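Local coordinates for protein putative adhesin (Bacteroides thetaiotaomicron, PDB 4QDG) that belongs to the FimB/Mfa2 fimbrillin family and probably tethers a pilus to the outer membrane as a lipoprotein, at the magnesium ion site. Sequence-based numbering; all coordinates share one arbitrary frame.

The magnesium ion site. Residues 148, 150-151, 224, 273-279. With MG (magnesium ion), chain B.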
loop_
_atom_site.group_PDB
_atom_site.type_symbol
_atom_site.label_atom_id
_atom_site.label_comp_id
_atom_site.label_asym_id
_atom_site.label_seq_id
_atom_site.Cartn_x
_atom_site.Cartn_y
_atom_site.Cartn_z
ATOM N N LYS A 148 -2.230 5.791 0.459
ATOM C CA LYS A 148 -1.595 4.736 -0.325
ATOM C C LYS A 148 -2.008 3.374 0.270
ATOM O O LYS A 148 -1.903 3.177 1.479
ATOM C CB LYS A 148 -0.068 4.951 -0.297
ATOM C CG LYS A 148 0.728 3.988 -1.159
ATOM C CD LYS A 148 2.178 4.379 -1.188
ATOM C CE LYS A 148 3.023 3.414 -1.982
ATOM N NZ LYS A 148 4.473 3.703 -1.764
ATOM N N THR A 150 -0.850 0.271 -1.064
ATOM C CA THR A 150 0.150 -0.768 -1.295
ATOM C C THR A 150 1.358 -0.570 -0.361
ATOM O O THR A 150 1.593 0.541 0.153
ATOM C CB THR A 150 0.547 -0.805 -2.788
ATOM O OG1 THR A 150 0.881 0.518 -3.212
ATOM C CG2 THR A 150 -0.553 -1.392 -3.687
ATOM N N ASN A 151 2.115 -1.656 -0.154
ATOM C CA ASN A 151 3.271 -1.719 0.721
ATOM C C ASN A 151 4.393 -2.518 0.115
ATOM O O ASN A 151 4.164 -3.440 -0.662
ATOM C CB ASN A 151 2.870 -2.378 2.059
ATOM C CG ASN A 151 1.924 -1.557 2.872
ATOM O OD1 ASN A 151 2.310 -0.599 3.557
ATOM N ND2 ASN A 151 0.660 -1.861 2.745
ATOM N N SER A 224 -0.892 -5.668 -0.732
ATOM C CA SER A 224 -2.011 -4.743 -0.665
ATOM C C SER A 224 -2.055 -4.164 0.792
ATOM O O SER A 224 -1.056 -4.236 1.519
ATOM C CB SER A 224 -3.297 -5.458 -1.084
ATOM O OG SER A 224 -4.436 -4.623 -1.062
ATOM N N LEU A 273 0.096 2.020 9.900
ATOM C CA LEU A 273 0.112 1.002 8.836
ATOM C C LEU A 273 -0.211 1.593 7.465
ATOM O O LEU A 273 0.249 1.043 6.456
ATOM C CB LEU A 273 -0.836 -0.149 9.133
ATOM C CG LEU A 273 -0.539 -0.970 10.389
ATOM C CD1 LEU A 273 -1.746 -1.831 10.746
ATOM C CD2 LEU A 273 0.743 -1.827 10.208
ATOM N N ASP A 274 -0.990 2.720 7.425
ATOM C CA ASP A 274 -1.302 3.387 6.157
ATOM C C ASP A 274 -0.246 4.409 5.779
ATOM O O ASP A 274 0.132 4.437 4.617
ATOM C CB ASP A 274 -2.677 4.062 6.164
ATOM C CG ASP A 274 -3.850 3.159 6.430
ATOM O OD1 ASP A 274 -3.852 2.033 5.913
ATOM O OD2 ASP A 274 -4.811 3.615 7.114
ATOM N N ARG A 275 0.248 5.227 6.726
ATOM C CA ARG A 275 1.257 6.266 6.412
ATOM C C ARG A 275 2.598 5.676 5.941
ATOM O O ARG A 275 3.248 6.260 5.097
ATOM C CB ARG A 275 1.525 7.189 7.606
ATOM C CG ARG A 275 0.450 8.213 7.847
ATOM C CD ARG A 275 0.941 9.221 8.870
ATOM N NE ARG A 275 -0.092 10.203 9.179
ATOM C CZ ARG A 275 -0.289 11.340 8.508
ATOM N NH1 ARG A 275 0.514 11.677 7.500
ATOM N NH2 ARG A 275 -1.271 12.160 8.858
ATOM N N GLU A 276 3.012 4.565 6.522
ATOM C CA GLU A 276 4.252 3.934 6.135
ATOM C C GLU A 276 3.987 2.895 5.055
ATOM O O GLU A 276 3.131 2.034 5.230
ATOM C CB GLU A 276 4.983 3.303 7.338
ATOM C CG GLU A 276 6.360 2.753 6.965
ATOM C CD GLU A 276 7.298 3.790 6.384
ATOM O OE1 GLU A 276 7.994 4.467 7.178
ATOM O OE2 GLU A 276 7.321 3.943 5.139
ATOM N N SER A 277 4.696 2.992 3.930
ATOM C CA SER A 277 4.519 2.051 2.816
ATOM C C SER A 277 5.836 1.316 2.445
ATOM O O SER A 277 5.822 0.402 1.619
ATOM C CB SER A 277 3.969 2.789 1.598
ATOM O OG SER A 277 4.904 3.759 1.144
ATOM N N GLU A 278 6.954 1.742 3.030
ATOM C CA GLU A 278 8.276 1.186 2.786
ATOM C C GLU A 278 8.756 0.608 4.078
ATOM O O GLU A 278 8.963 1.345 5.029
ATOM C CB GLU A 278 9.248 2.245 2.206
ATOM C CG GLU A 278 8.908 2.717 0.791
ATOM C CD GLU A 278 9.007 1.720 -0.358
ATOM O OE1 GLU A 278 9.771 0.734 -0.237
ATOM O OE2 GLU A 278 8.346 1.948 -1.401
ATOM N N TRP A 279 8.808 -0.733 4.155
ATOM C CA TRP A 279 9.164 -1.467 5.365
ATOM C C TRP A 279 10.392 -2.307 5.170
ATOM O O TRP A 279 10.605 -2.856 4.083
ATOM C CB TRP A 279 8.003 -2.396 5.751
ATOM C CG TRP A 279 6.657 -1.733 5.864
ATOM C CD1 TRP A 279 5.704 -1.641 4.892
ATOM C CD2 TRP A 279 6.078 -1.171 7.049
ATOM N NE1 TRP A 279 4.588 -1.009 5.380
ATOM C CE2 TRP A 279 4.783 -0.716 6.705
ATOM C CE3 TRP A 279 6.551 -0.957 8.360
ATOM C CZ2 TRP A 279 3.933 -0.098 7.636
ATOM C CZ3 TRP A 279 5.712 -0.340 9.279
ATOM C CH2 TRP A 279 4.421 0.085 8.910
HETATM MG MG MG B . 1.208 1.241 4.455
HETATM O O HOH W 1 0.549 2.003 2.548
#
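The modelled ligands of the magnesium ion are protein oxygens and a water, gathered where the end of helix 269-275 meets the start of strand 151-159. The backbone carbonyls of Leu273 and Glu276 both bind it, Leu273 O lying 2.2 Å from MG. Asn151 adds its side-chain carbonyl, OD1, at 2.3 Å from MG. Angles at the metal reach 134° between water 1 and Leu273 O, an irregular shell in which further ligands may be unseen.

The Asn151 amide is held at both ends. Its CG stands anti to the carbonyl carbon, and chi2 (-79°) turns OD1 to the metal while ND2, 3.2 Å from Ser224 O, donates a hydrogen bond to that carbonyl nearly within the amide plane. Trp279 NE1 donates to OD1 at 2.9 Å, almost straight (169° at H) and in the indole plane, but approaches from above the carbonyl plane of Asn151. OD1 thus serves metal and indole together, and the two grips should fix the amide's rotation.

One indole face carries Glu276 CG, 3.6 Å above it near the rim. Beyond, Glu276 OE2 accepts from N of the poorly ordered Glu278 at 3.1 Å, which may help hold the turn. Water 1 extends the shell to the carbonyls of Lys148, Thr150 and Asp274, and Lys148 NZ reaches Ser277 OG at 2.9 Å.

Although it may come from crystallisation, the ion probably ties the 273-276 turn to strand 151-159, holding segments distant in sequence together.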